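Local coordinates for protein meso-diaminopimelate dehydrogenase (Clostridium tetani, PDB 3WGY) that catalyses, in its natural form, the reversible NADP-dependent oxidative deamination of meso-2,6-diaminopimelate at its D-centre, and here binds the branched-chain 2-oxo acid 4-methyl-2-oxovalerate, at residues B[151-156]-B[171-176]; B[197-202]-B[223-228]; B[145-150]-B[178-183]. The protein carries 6 engineered substitutions. All coordinates share one frame; numbering follows the deposited sequence.

Contact 1. Residues B[151-156]-B[171-176]. Engineered in segment 151-156: Leu154 (natural residue Gln). Engineered in segment 171-176: Ile173 (natural residue Thr). With COI (2-oxo-4-methylpentanoic acid), chain C.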
ATOM      1  N   GLY B 151      12.366 -11.330  13.171  1.00 36.76           N
ATOM      2  CA  GLY B 151      11.524 -12.471  13.434  1.00 37.12           C
ATOM      3  C   GLY B 151      12.366 -13.724  13.445  1.00 36.83           C
ATOM      4  O   GLY B 151      13.531 -13.703  13.037  1.00 34.94           O
ATOM      5  N   VAL B 152      11.785 -14.819  13.910  1.00 39.17           N
ATOM      6  CA  VAL B 152      12.488 -16.072  14.001  1.00 42.04           C
ATOM      7  C   VAL B 152      12.486 -16.860  12.700  1.00 43.78           C
ATOM      8  O   VAL B 152      11.556 -16.767  11.896  1.00 42.04           O
ATOM      9  CB  VAL B 152      11.878 -16.948  15.105  1.00 42.19           C
ATOM     10  CG1 VAL B 152      12.710 -18.198  15.272  1.00 44.88           C
ATOM     11  CG2 VAL B 152      11.784 -16.170  16.415  1.00 42.88           C
ATOM     12  N   SER B 153      13.560 -17.614  12.487  1.00 46.39           N
ATOM     13  CA  SER B 153      13.678 -18.475  11.316  1.00 48.39           C
ATOM     14  C   SER B 153      13.742 -19.875  11.906  1.00 50.65           C
ATOM     15  O   SER B 153      14.807 -20.345  12.298  1.00 50.22           O
ATOM     16  CB  SER B 153      14.956 -18.172  10.544  1.00 48.28           C
ATOM     17  OG  SER B 153      15.004 -16.808  10.173  1.00 49.89           O
ATOM     18  N   LEU B 154      12.588 -20.530  11.980  1.00 53.91           N
ATOM     19  CA  LEU B 154      12.497 -21.867  12.568  1.00 56.09           C
ATOM     20  C   LEU B 154      13.678 -22.772  12.250  1.00 56.73           C
ATOM     21  O   LEU B 154      14.276 -23.359  13.156  1.00 56.80           O
ATOM     22  CB  LEU B 154      11.185 -22.547  12.148  1.00 56.66           C
ATOM     23  CG  LEU B 154      10.852 -23.909  12.771  1.00 57.65           C
ATOM     24  CD1 LEU B 154      11.574 -25.005  12.009  1.00 59.01           C
ATOM     25  CD2 LEU B 154      11.223 -23.924  14.256  1.00 59.06           C
ATOM     26  N   GLY B 155      14.005 -22.883  10.966  1.00 56.04           N
ATOM     27  CA  GLY B 155      15.109 -23.727  10.562  1.00 55.20           C
ATOM     28  C   GLY B 155      16.363 -23.399  11.341  1.00 54.31           C
ATOM     29  O   GLY B 155      17.044 -24.293  11.839  1.00 55.00           O
ATOM     30  N   HIS B 156      16.662 -22.109  11.450  1.00 52.89           N
ATOM     31  CA  HIS B 156      17.844 -21.651  12.162  1.00 51.70           C
ATOM     32  C   HIS B 156      17.868 -22.032  13.641  1.00 50.72           C
ATOM     33  O   HIS B 156      18.928 -22.342  14.184  1.00 50.43           O
ATOM     34  CB  HIS B 156      17.985 -20.138  12.003  1.00 51.17           C
ATOM     35  CG  HIS B 156      18.289 -19.710  10.600  1.00 51.28           C
ATOM     36  ND1 HIS B 156      17.440 -19.970   9.542  1.00 51.94           N
ATOM     37  CD2 HIS B 156      19.349 -19.044  10.082  1.00 52.44           C
ATOM     38  CE1 HIS B 156      17.964 -19.480   8.434  1.00 52.95           C
ATOM     39  NE2 HIS B 156      19.121 -18.916   8.733  1.00 52.64           N
ATOM     40  N   GLN B 171      16.901 -18.074  17.140  1.00 33.34           N
ATOM     41  CA  GLN B 171      17.578 -17.190  16.193  1.00 34.78           C
ATOM     42  C   GLN B 171      16.609 -16.122  15.694  1.00 34.02           C
ATOM     43  O   GLN B 171      15.400 -16.344  15.663  1.00 34.81           O
ATOM     44  CB  GLN B 171      18.107 -17.993  14.985  1.00 36.31           C
ATOM     45  CG  GLN B 171      18.674 -17.128  13.840  1.00 40.29           C
ATOM     46  CD  GLN B 171      17.646 -16.751  12.769  1.00 42.87           C
ATOM     47  OE1 GLN B 171      16.443 -16.688  13.029  1.00 44.48           O
ATOM     48  NE2 GLN B 171      18.129 -16.483  11.557  1.00 47.05           N
ATOM     49  N   TYR B 172      17.155 -14.970  15.317  1.00 32.18           N
ATOM     50  CA  TYR B 172      16.381 -13.860  14.771  1.00 34.13           C
ATOM     51  C   TYR B 172      17.128 -13.294  13.571  1.00 35.23           C
ATOM     52  O   TYR B 172      18.352 -13.157  13.607  1.00 35.13           O
ATOM     53  CB  TYR B 172      16.245 -12.710  15.773  1.00 30.58           C
ATOM     54  CG  TYR B 172      15.422 -12.999  16.999  1.00 33.23           C
ATOM     55  CD1 TYR B 172      14.025 -13.018  16.944  1.00 33.27           C
ATOM     56  CD2 TYR B 172      16.039 -13.241  18.224  1.00 33.25           C
ATOM     57  CE1 TYR B 172      13.268 -13.269  18.085  1.00 33.51           C
ATOM     58  CE2 TYR B 172      15.297 -13.493  19.364  1.00 34.33           C
ATOM     59  CZ  TYR B 172      13.914 -13.503  19.289  1.00 32.70           C
ATOM     60  OH  TYR B 172      13.186 -13.735  20.424  1.00 33.03           O
ATOM     61  N   ILE B 173      16.395 -12.975  12.511  1.00 36.07           N
ATOM     62  CA  ILE B 173      16.994 -12.343  11.344  1.00 37.23           C
ATOM     63  C   ILE B 173      16.559 -10.906  11.569  1.00 36.78           C
ATOM     64  O   ILE B 173      15.401 -10.653  11.910  1.00 38.64           O
ATOM     65  CB  ILE B 173      16.410 -12.854  10.002  1.00 39.37           C
ATOM     66  CG1 ILE B 173      16.772 -14.329   9.794  1.00 42.25           C
ATOM     67  CG2 ILE B 173      16.976 -12.029   8.852  1.00 40.13           C
ATOM     68  CD1 ILE B 173      16.318 -14.920   8.454  1.00 42.50           C
ATOM     69  N   ILE B 174      17.475  -9.962  11.410  1.00 34.93           N
ATOM     70  CA  ILE B 174      17.130  -8.570  11.643  1.00 33.75           C
ATOM     71  C   ILE B 174      17.714  -7.652  10.589  1.00 35.19           C
ATOM     72  O   ILE B 174      18.892  -7.762  10.243  1.00 34.26           O
ATOM     73  CB  ILE B 174      17.657  -8.080  13.013  1.00 35.44           C
ATOM     74  CG1 ILE B 174      17.247  -9.044  14.127  1.00 33.36           C
ATOM     75  CG2 ILE B 174      17.136  -6.666  13.289  1.00 30.14           C
ATOM     76  CD1 ILE B 174      17.806  -8.653  15.492  1.00 37.77           C
ATOM     77  N   PRO B 175      16.892  -6.740  10.049  1.00 35.40           N
ATOM     78  CA  PRO B 175      17.392  -5.810   9.037  1.00 36.46           C
ATOM     79  C   PRO B 175      18.463  -4.927   9.675  1.00 36.94           C
ATOM     80  O   PRO B 175      18.355  -4.559  10.843  1.00 38.57           O
ATOM     81  CB  PRO B 175      16.143  -5.022   8.653  1.00 36.17           C
ATOM     82  CG  PRO B 175      15.058  -6.052   8.791  1.00 35.85           C
ATOM     83  CD  PRO B 175      15.419  -6.723  10.098  1.00 36.47           C
ATOM     84  N   ILE B 176      19.499  -4.599   8.913  1.00 37.17           N
ATOM     85  CA  ILE B 176      20.576  -3.754   9.408  1.00 37.18           C
ATOM     86  C   ILE B 176      20.191  -2.306   9.147  1.00 38.50           C
ATOM     87  O   ILE B 176      19.910  -1.934   8.010  1.00 37.62           O
ATOM     88  CB  ILE B 176      21.895  -4.085   8.686  1.00 39.00           C
ATOM     89  CG1 ILE B 176      22.298  -5.527   8.998  1.00 37.78           C
ATOM     90  CG2 ILE B 176      22.991  -3.116   9.117  1.00 38.10           C
ATOM     91  CD1 ILE B 176      23.433  -6.050   8.150  1.00 38.33           C
TER
HETATM   92  C1  COI C 400      13.201 -20.922   8.873  1.00105.88           C
HETATM   93  O1  COI C 400      14.396 -20.782   9.199  1.00105.44           O
HETATM   94  O2  COI C 400      12.355 -20.061   9.211  1.00104.97           O
HETATM   95  C2  COI C 400      12.760 -22.141   8.062  1.00106.30           C
HETATM   96  O3  COI C 400      13.559 -23.008   7.704  1.00107.41           O
HETATM   97  C3  COI C 400      11.270 -22.226   7.731  1.00105.86           C
HETATM   98  C4  COI C 400      10.566 -23.138   8.740  1.00105.40           C
HETATM   99  C5  COI C 400       9.065 -23.163   8.446  1.00105.07           C
HETATM  100  C6  COI C 400      11.133 -24.556   8.636  1.00105.10           C
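Gln171 reaches from its strand to two residues at the start of helix 154-162, Ser153 and His156. Its CG lies anti to the backbone N (chi1 172°), and a bend at chi2 (-91°) turns CD toward the helix start; OE1 and NE2 there meet different neighbours. OE1 accepts a weak bond from Ser153 N at 3.1 Å and a second weak one from the hydroxyl of the same residue, whose modelled place is less certain. NE2 lies over one face of the His156 imidazole, 3.2 Å from CD2, with amide and ring planes 34° apart; CB of His156 rests on the aliphatic part of the glutamine.

Strand 151-152 is a short, weakly bonded edge strand of the mixed sheet of the C-terminal domain and runs antiparallel to strand 166-175. Ile173 N donates to Gly151 O at 3.0 Å, while the return bond from Gly151 N to Ile173 O is weak. One residue on, Val152 CG2 packs obliquely against Tyr172 CE1 at 3.7 Å; the phenol hydroxyl is bonded to His244.

Beyond the strand, the first turn of the helix faces the carboxylate of 2-oxo-4-methylpentanoic acid. The backbone N atoms of Leu154 and Gly155 lie against its two oxygens, O2 and O1 respectively, each at 2.8 Å. His156 meets ligand O1 at the edge of its ring, in plane, ND1 donating to it at 3.2 Å. The engineered Leu154 sends CD1 to within 3.4 Å of ligand C6, apolar against apolar.

Contact 2. Residues B[197-202]-B[223-228]. Engineered in segment 197-202: Met199 (natural residue Arg).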
ATOM      1  N   HIS B 197      20.741  -7.950   6.125  1.00 36.90           N
ATOM      2  CA  HIS B 197      20.292  -8.511   7.394  1.00 35.52           C
ATOM      3  C   HIS B 197      21.406  -9.137   8.220  1.00 34.50           C
ATOM      4  O   HIS B 197      22.360  -9.697   7.679  1.00 32.61           O
ATOM      5  CB  HIS B 197      19.241  -9.611   7.180  1.00 36.27           C
ATOM      6  CG  HIS B 197      18.075  -9.207   6.331  1.00 37.86           C
ATOM      7  ND1 HIS B 197      18.141  -9.161   4.952  1.00 36.90           N
ATOM      8  CD2 HIS B 197      16.802  -8.878   6.661  1.00 37.61           C
ATOM      9  CE1 HIS B 197      16.957  -8.826   4.470  1.00 39.49           C
ATOM     10  NE2 HIS B 197      16.129  -8.646   5.485  1.00 37.88           N
ATOM     11  N   GLU B 198      21.254  -9.063   9.539  1.00 34.94           N
ATOM     12  CA  GLU B 198      22.210  -9.674  10.456  1.00 35.43           C
ATOM     13  C   GLU B 198      21.418 -10.739  11.211  1.00 35.34           C
ATOM     14  O   GLU B 198      20.187 -10.779  11.136  1.00 34.59           O
ATOM     15  CB  GLU B 198      22.767  -8.647  11.447  1.00 36.67           C
ATOM     16  CG  GLU B 198      21.826  -8.306  12.583  1.00 41.59           C
ATOM     17  CD  GLU B 198      22.452  -7.385  13.622  1.00 45.38           C
ATOM     18  OE1 GLU B 198      23.505  -7.741  14.189  1.00 47.20           O
ATOM     19  OE2 GLU B 198      21.887  -6.302  13.880  1.00 47.87           O
ATOM     20  N   MET B 199      22.112 -11.610  11.925  1.00 32.91           N
ATOM     21  CA  MET B 199      21.433 -12.646  12.682  1.00 35.81           C
ATOM     22  C   MET B 199      21.892 -12.650  14.130  1.00 35.30           C
ATOM     23  O   MET B 199      23.087 -12.568  14.415  1.00 34.86           O
ATOM     24  CB  MET B 199      21.666 -14.010  12.032  1.00 39.53           C
ATOM     25  CG  MET B 199      20.653 -14.318  10.932  1.00 45.80           C
ATOM     26  SD  MET B 199      21.090 -15.775   9.982  1.00 51.81           S
ATOM     27  CE  MET B 199      20.425 -15.346   8.368  1.00 50.00           C
ATOM     28  N   VAL B 200      20.925 -12.724  15.036  1.00 33.85           N
ATOM     29  CA  VAL B 200      21.204 -12.722  16.462  1.00 32.03           C
ATOM     30  C   VAL B 200      20.648 -13.990  17.088  1.00 32.93           C
ATOM     31  O   VAL B 200      19.491 -14.368  16.863  1.00 31.82           O
ATOM     32  CB  VAL B 200      20.569 -11.491  17.152  1.00 31.21           C
ATOM     33  CG1 VAL B 200      20.992 -11.428  18.629  1.00 30.55           C
ATOM     34  CG2 VAL B 200      20.992 -10.221  16.429  1.00 30.36           C
ATOM     35  N   CYS B 201      21.486 -14.657  17.869  1.00 32.08           N
ATOM     36  CA  CYS B 201      21.073 -15.882  18.528  1.00 32.18           C
ATOM     37  C   CYS B 201      21.145 -15.715  20.032  1.00 33.29           C
ATOM     38  O   CYS B 201      21.984 -14.981  20.555  1.00 30.82           O
ATOM     39  CB  CYS B 201      21.972 -17.048  18.113  1.00 33.73           C
ATOM     40  SG  CYS B 201      21.963 -17.451  16.353  1.00 39.19           S
ATOM     41  N   TYR B 202      20.236 -16.386  20.725  1.00 34.30           N
ATOM     42  CA  TYR B 202      20.212 -16.370  22.175  1.00 34.51           C
ATOM     43  C   TYR B 202      20.267 -17.844  22.521  1.00 35.99           C
ATOM     44  O   TYR B 202      19.329 -18.595  22.250  1.00 36.90           O
ATOM     45  CB  TYR B 202      18.934 -15.715  22.692  1.00 33.35           C
ATOM     46  CG  TYR B 202      18.866 -14.237  22.377  1.00 33.20           C
ATOM     47  CD1 TYR B 202      18.469 -13.786  21.115  1.00 33.50           C
ATOM     48  CD2 TYR B 202      19.238 -13.287  23.334  1.00 33.48           C
ATOM     49  CE1 TYR B 202      18.443 -12.424  20.814  1.00 32.79           C
ATOM     50  CE2 TYR B 202      19.222 -11.932  23.047  1.00 32.63           C
ATOM     51  CZ  TYR B 202      18.824 -11.504  21.788  1.00 35.03           C
ATOM     52  OH  TYR B 202      18.817 -10.159  21.511  1.00 38.22           O
ATOM     53  N   ASP B 223      25.175 -22.552   4.973  1.00 59.83           N
ATOM     54  CA  ASP B 223      23.768 -22.582   4.586  1.00 60.71           C
ATOM     55  C   ASP B 223      22.873 -21.801   5.548  1.00 59.75           C
ATOM     56  O   ASP B 223      21.723 -21.518   5.218  1.00 61.67           O
ATOM     57  CB  ASP B 223      23.251 -24.028   4.484  1.00 62.24           C
ATOM     58  CG  ASP B 223      24.118 -24.905   3.591  1.00 63.59           C
ATOM     59  OD1 ASP B 223      24.433 -24.483   2.459  1.00 64.92           O
ATOM     60  OD2 ASP B 223      24.477 -26.023   4.023  1.00 62.70           O
ATOM     61  N   TYR B 224      23.391 -21.448   6.724  1.00 56.88           N
ATOM     62  CA  TYR B 224      22.585 -20.715   7.701  1.00 54.27           C
ATOM     63  C   TYR B 224      23.133 -19.373   8.173  1.00 51.33           C
ATOM     64  O   TYR B 224      22.492 -18.345   7.986  1.00 52.03           O
ATOM     65  CB  TYR B 224      22.318 -21.573   8.941  1.00 53.89           C
ATOM     66  CG  TYR B 224      21.468 -22.797   8.701  1.00 54.31           C
ATOM     67  CD1 TYR B 224      22.019 -23.953   8.147  1.00 54.61           C
ATOM     68  CD2 TYR B 224      20.118 -22.812   9.055  1.00 53.50           C
ATOM     69  CE1 TYR B 224      21.248 -25.097   7.957  1.00 54.54           C
ATOM     70  CE2 TYR B 224      19.338 -23.949   8.867  1.00 53.79           C
ATOM     71  CZ  TYR B 224      19.911 -25.089   8.321  1.00 54.59           C
ATOM     72  OH  TYR B 224      19.161 -26.230   8.154  1.00 55.25           O
ATOM     73  N   PHE B 225      24.313 -19.381   8.782  1.00 48.82           N
ATOM     74  CA  PHE B 225      24.895 -18.152   9.317  1.00 46.50           C
ATOM     75  C   PHE B 225      26.156 -17.626   8.636  1.00 45.69           C
ATOM     76  O   PHE B 225      26.420 -16.425   8.667  1.00 45.39           O
ATOM     77  CB  PHE B 225      25.198 -18.344  10.806  1.00 44.59           C
ATOM     78  CG  PHE B 225      24.002 -18.712  11.627  1.00 42.31           C
ATOM     79  CD1 PHE B 225      23.126 -17.732  12.080  1.00 42.46           C
ATOM     80  CD2 PHE B 225      23.742 -20.040  11.937  1.00 41.56           C
ATOM     81  CE1 PHE B 225      22.002 -18.071  12.832  1.00 42.02           C
ATOM     82  CE2 PHE B 225      22.620 -20.395  12.690  1.00 42.70           C
ATOM     83  CZ  PHE B 225      21.749 -19.407  13.137  1.00 42.89           C
ATOM     84  N   ALA B 226      26.933 -18.525   8.043  1.00 46.16           N
ATOM     85  CA  ALA B 226      28.183 -18.168   7.378  1.00 47.53           C
ATOM     86  C   ALA B 226      28.157 -16.854   6.594  1.00 48.00           C
ATOM     87  O   ALA B 226      29.070 -16.037   6.718  1.00 47.84           O
ATOM     88  CB  ALA B 226      28.623 -19.310   6.460  1.00 48.22           C
ATOM     89  N   ASP B 227      27.114 -16.642   5.799  1.00 48.03           N
ATOM     90  CA  ASP B 227      27.015 -15.430   4.994  1.00 47.32           C
ATOM     91  C   ASP B 227      26.567 -14.177   5.734  1.00 46.03           C
ATOM     92  O   ASP B 227      26.648 -13.084   5.178  1.00 45.17           O
ATOM     93  CB  ASP B 227      26.072 -15.655   3.806  1.00 49.82           C
ATOM     94  CG  ASP B 227      26.612 -16.669   2.812  1.00 51.06           C
ATOM     95  OD1 ASP B 227      27.767 -16.511   2.372  1.00 52.92           O
ATOM     96  OD2 ASP B 227      25.881 -17.623   2.471  1.00 51.94           O
ATOM     97  N   TYR B 228      26.112 -14.318   6.976  1.00 45.09           N
ATOM     98  CA  TYR B 228      25.631 -13.161   7.739  1.00 45.40           C
ATOM     99  C   TYR B 228      26.445 -12.824   8.981  1.00 43.90           C
ATOM    100  O   TYR B 228      27.047 -13.703   9.589  1.00 44.88           O
ATOM    101  CB  TYR B 228      24.181 -13.379   8.196  1.00 46.65           C
ATOM    102  CG  TYR B 228      23.180 -13.662   7.095  1.00 49.80           C
ATOM    103  CD1 TYR B 228      23.181 -14.884   6.423  1.00 50.79           C
ATOM    104  CD2 TYR B 228      22.213 -12.714   6.744  1.00 48.84           C
ATOM    105  CE1 TYR B 228      22.246 -15.161   5.439  1.00 53.07           C
ATOM    106  CE2 TYR B 228      21.273 -12.978   5.762  1.00 50.58           C
ATOM    107  CZ  TYR B 228      21.295 -14.206   5.115  1.00 52.41           C
ATOM    108  OH  TYR B 228      20.361 -14.493   4.151  1.00 54.64           O
TER
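Met199, an engineered residue, has CG anti to its carbonyl carbon (chi1 -86°) and SD in an extended position (chi2 170°), which carries the sulfur out from strand 197-205 to the 223-228 loop; a bend at chi3 (-148°) then places the methyl CE over the face of the Tyr228 ring, modelled too tightly to be exact. SD lies obliquely to the Phe225 ring, 3.5 Å from CD1, and over the face of Tyr228 at 4.5 Å from its centroid, so one thioether makes Met-aromatic contacts with two rings. Met199 CB meets the Phe225 ring at its edge. Two residues along the strand, Cys201 SG approaches the same phenylalanine obliquely, 3.6 Å from CE1. At the other end His197 O sits at the edge of the Tyr228 ring, 3.2 Å from CD2.

The loop is shaped by a type I turn from Phe225 to Tyr228, closed by Tyr228 N bonding to Phe225 O at 2.7 Å. His156, from the ligand-binding helix, meets Phe225 and Tyr224 edge-to-face. The Met-aromatic contacts are those of this variant; the wider arrangement is a loop before strand 230-234 covering strand 197-205 of the mixed sheet, next to the oxo-acid pocket.

Contact 3. Residues B[145-150]-B[178-183]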
ATOM      1  N   HIS B 145      13.581  -2.919  -2.555  1.00 31.02           N
ATOM      2  CA  HIS B 145      14.291  -3.550  -1.462  1.00 31.49           C
ATOM      3  C   HIS B 145      13.319  -4.086  -0.413  1.00 32.93           C
ATOM      4  O   HIS B 145      12.568  -3.315   0.192  1.00 29.63           O
ATOM      5  CB  HIS B 145      15.232  -2.544  -0.802  1.00 33.13           C
ATOM      6  CG  HIS B 145      16.301  -2.023  -1.715  1.00 34.92           C
ATOM      7  ND1 HIS B 145      17.232  -2.847  -2.315  1.00 37.60           N
ATOM      8  CD2 HIS B 145      16.602  -0.763  -2.110  1.00 34.93           C
ATOM      9  CE1 HIS B 145      18.060  -2.117  -3.039  1.00 36.00           C
ATOM     10  NE2 HIS B 145      17.700  -0.851  -2.931  1.00 38.80           N
ATOM     11  N   THR B 146      13.318  -5.400  -0.208  1.00 29.63           N
ATOM     12  CA  THR B 146      12.461  -5.985   0.809  1.00 31.88           C
ATOM     13  C   THR B 146      13.343  -6.496   1.945  1.00 31.89           C
ATOM     14  O   THR B 146      14.344  -7.179   1.712  1.00 30.45           O
ATOM     15  CB  THR B 146      11.617  -7.168   0.281  1.00 32.71           C
ATOM     16  OG1 THR B 146      10.839  -6.749  -0.845  1.00 35.01           O
ATOM     17  CG2 THR B 146      10.665  -7.649   1.360  1.00 32.40           C
ATOM     18  N   PHE B 147      12.979  -6.141   3.169  1.00 29.86           N
ATOM     19  CA  PHE B 147      13.712  -6.576   4.360  1.00 30.19           C
ATOM     20  C   PHE B 147      12.709  -7.294   5.254  1.00 31.51           C
ATOM     21  O   PHE B 147      11.547  -6.896   5.327  1.00 30.48           O
ATOM     22  CB  PHE B 147      14.285  -5.382   5.125  1.00 32.17           C
ATOM     23  CG  PHE B 147      15.344  -4.612   4.382  1.00 33.37           C
ATOM     24  CD1 PHE B 147      15.022  -3.846   3.277  1.00 36.38           C
ATOM     25  CD2 PHE B 147      16.663  -4.616   4.829  1.00 35.38           C
ATOM     26  CE1 PHE B 147      15.994  -3.084   2.623  1.00 35.53           C
ATOM     27  CE2 PHE B 147      17.643  -3.858   4.183  1.00 32.86           C
ATOM     28  CZ  PHE B 147      17.305  -3.090   3.079  1.00 35.95           C
ATOM     29  N   TRP B 148      13.068  -8.302   5.920  1.00 29.84           N
ATOM     30  CA  TRP B 148      12.148  -8.991   6.804  1.00 32.52           C
ATOM     31  C   TRP B 148      12.554  -8.676   8.246  1.00 36.09           C
ATOM     32  O   TRP B 148      13.557  -9.179   8.751  1.00 37.04           O
ATOM     33  CB  TRP B 148      12.156 -10.487   6.481  1.00 32.53           C
ATOM     34  CG  TRP B 148      11.566 -10.741   5.104  1.00 33.81           C
ATOM     35  CD1 TRP B 148      10.238 -10.872   4.789  1.00 35.01           C
ATOM     36  CD2 TRP B 148      12.276 -10.780   3.855  1.00 34.81           C
ATOM     37  NE1 TRP B 148      10.078 -10.985   3.422  1.00 33.55           N
ATOM     38  CE2 TRP B 148      11.312 -10.933   2.826  1.00 34.59           C
ATOM     39  CE3 TRP B 148      13.632 -10.695   3.504  1.00 36.49           C
ATOM     40  CZ2 TRP B 148      11.663 -11.006   1.471  1.00 35.64           C
ATOM     41  CZ3 TRP B 148      13.982 -10.766   2.151  1.00 37.25           C
ATOM     42  CH2 TRP B 148      12.997 -10.921   1.152  1.00 37.74           C
ATOM     43  N   GLY B 149      11.769  -7.779   8.854  1.00 39.21           N
ATOM     44  CA  GLY B 149      11.972  -7.292  10.214  1.00 35.85           C
ATOM     45  C   GLY B 149      12.328  -8.359  11.206  1.00 35.13           C
ATOM     46  O   GLY B 149      12.312  -9.541  10.859  1.00 37.92           O
ATOM     47  N   LYS B 150      12.640  -7.966  12.441  1.00 32.61           N
ATOM     48  CA  LYS B 150      13.014  -8.958  13.445  1.00 32.00           C
ATOM     49  C   LYS B 150      11.976 -10.074  13.569  1.00 30.48           C
ATOM     50  O   LYS B 150      10.818  -9.836  13.909  1.00 28.29           O
ATOM     51  CB  LYS B 150      13.239  -8.303  14.811  1.00 32.60           C
ATOM     52  CG  LYS B 150      13.651  -9.297  15.886  1.00 32.37           C
ATOM     53  CD  LYS B 150      14.047  -8.589  17.174  1.00 33.87           C
ATOM     54  CE  LYS B 150      14.408  -9.589  18.262  1.00 36.04           C
ATOM     55  NZ  LYS B 150      14.958  -8.917  19.475  1.00 35.67           N
ATOM     56  N   GLY B 178      21.823   0.359   8.799  1.00 44.05           N
ATOM     57  CA  GLY B 178      22.625   0.983   7.761  1.00 41.75           C
ATOM     58  C   GLY B 178      22.023   0.810   6.380  1.00 39.96           C
ATOM     59  O   GLY B 178      21.924   1.769   5.616  1.00 39.78           O
ATOM     60  N   ALA B 179      21.630  -0.415   6.053  1.00 37.11           N
ATOM     61  CA  ALA B 179      21.026  -0.700   4.759  1.00 36.37           C
ATOM     62  C   ALA B 179      19.661  -0.022   4.627  1.00 34.94           C
ATOM     63  O   ALA B 179      19.310   0.482   3.560  1.00 31.74           O
ATOM     64  CB  ALA B 179      20.877  -2.202   4.573  1.00 35.90           C
ATOM     65  N   LEU B 180      18.884  -0.018   5.704  1.00 35.49           N
ATOM     66  CA  LEU B 180      17.567   0.606   5.653  1.00 37.71           C
ATOM     67  C   LEU B 180      17.711   2.092   5.372  1.00 38.93           C
ATOM     68  O   LEU B 180      17.009   2.636   4.521  1.00 39.58           O
ATOM     69  CB  LEU B 180      16.802   0.397   6.964  1.00 38.17           C
ATOM     70  CG  LEU B 180      16.186  -0.981   7.231  1.00 39.39           C
ATOM     71  CD1 LEU B 180      15.543  -0.974   8.615  1.00 39.02           C
ATOM     72  CD2 LEU B 180      15.141  -1.318   6.157  1.00 38.20           C
ATOM     73  N   ASP B 181      18.631   2.743   6.078  1.00 38.67           N
ATOM     74  CA  ASP B 181      18.857   4.171   5.892  1.00 41.22           C
ATOM     75  C   ASP B 181      19.308   4.469   4.468  1.00 40.84           C
ATOM     76  O   ASP B 181      18.839   5.426   3.854  1.00 38.78           O
ATOM     77  CB  ASP B 181      19.909   4.687   6.883  1.00 43.32           C
ATOM     78  CG  ASP B 181      19.441   4.601   8.333  1.00 47.65           C
ATOM     79  OD1 ASP B 181      18.349   4.048   8.597  1.00 47.97           O
ATOM     80  OD2 ASP B 181      20.172   5.089   9.215  1.00 50.97           O
ATOM     81  N   LYS B 182      20.217   3.650   3.941  1.00 39.68           N
ATOM     82  CA  LYS B 182      20.695   3.859   2.582  1.00 41.70           C
ATOM     83  C   LYS B 182      19.579   3.631   1.576  1.00 40.19           C
ATOM     84  O   LYS B 182      19.456   4.371   0.606  1.00 41.60           O
ATOM     85  CB  LYS B 182      21.886   2.946   2.281  1.00 44.70           C
ATOM     86  CG  LYS B 182      23.127   3.243   3.131  1.00 47.61           C
ATOM     87  CD  LYS B 182      23.468   4.743   3.163  1.00 51.48           C
ATOM     88  CE  LYS B 182      22.610   5.495   4.188  1.00 51.92           C
ATOM     89  NZ  LYS B 182      22.733   6.974   4.103  1.00 54.22           N
ATOM     90  N   ALA B 183      18.759   2.615   1.806  1.00 38.90           N
ATOM     91  CA  ALA B 183      17.648   2.351   0.905  1.00 38.32           C
ATOM     92  C   ALA B 183      16.723   3.563   0.943  1.00 38.51           C
ATOM     93  O   ALA B 183      16.366   4.119  -0.093  1.00 38.81           O
ATOM     94  CB  ALA B 183      16.894   1.100   1.340  1.00 35.32           C
TER
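Helix 177-184, which follows strand 166-175 in the chain, packs against strand 142-147, an edge strand of the three-stranded antiparallel sheet in the C-terminal domain. The axes of the segments 145-147 and 178-183 approach to 10.3 Å and run in nearly opposite directions, 150° apart.

Phe147 carries most of the contact. Its CG lies anti to the carbonyl carbon (chi1 -66°), and the ring stands out from the sheet to meet the helix in two ways. Leu180 CD2 sits over the centre of one face, 3.7 Å from the centroid and 9° from the ring normal, a CH-pi contact made by one methyl branch. Ala179 CB comes to the rim instead, near the ring plane, and touches CE2 at 3.7 Å. Leu180 leaves the helix to one side of the strand, yet its CD2 end comes back over the ring. Ala183, one helical turn on from Ala179, sets its CB 3.9 Å from His145 CD2, lying obliquely to the imidazole; the same methyl is a more distant neighbour of Phe147 CE1, at 4.5 Å.

All five touching residues are buried, and the interface between the two segments is apolar in its contacts. Phe252 of the adjoining strand 249-258 packs on both Phe147 and Leu180, while Phe191 touches Ala179 and Ala183 and meets His145 edge-to-face. Lys196 makes a cation-pi contact with Phe147. A helix is thus laid roughly antiparallel to an edge strand and covers the sheet, with Leu180 over the face of Phe147 and Ala179 at its edge, as in alpha/beta packing.

Contacts 1 and 2 share the mixed sheet, in which strands 166-175 and 197-205 are neighbours: it is about 8 Å between their centres, and Tyr172 N lies 2.9 Å from Val200 O in a probable hydrogen bond. The Gln171 amide also packs on Met199, 3.4 Å from NE2 to CG. Contact 1 holds the oxo acid directly, whereas contact 2 stands behind it, where the side chain of Tyr224 comes to about 6 Å from the bound oxo acid. Contact 3 lies at the neighbouring antiparallel sheet, its centre about 14 Å from that of contact 1, which is nested within the chain loop it closes. His197 NE2, 3.1 Å from Trp148 N, ties contact 2 to contact 3 by a probable hydrogen bond.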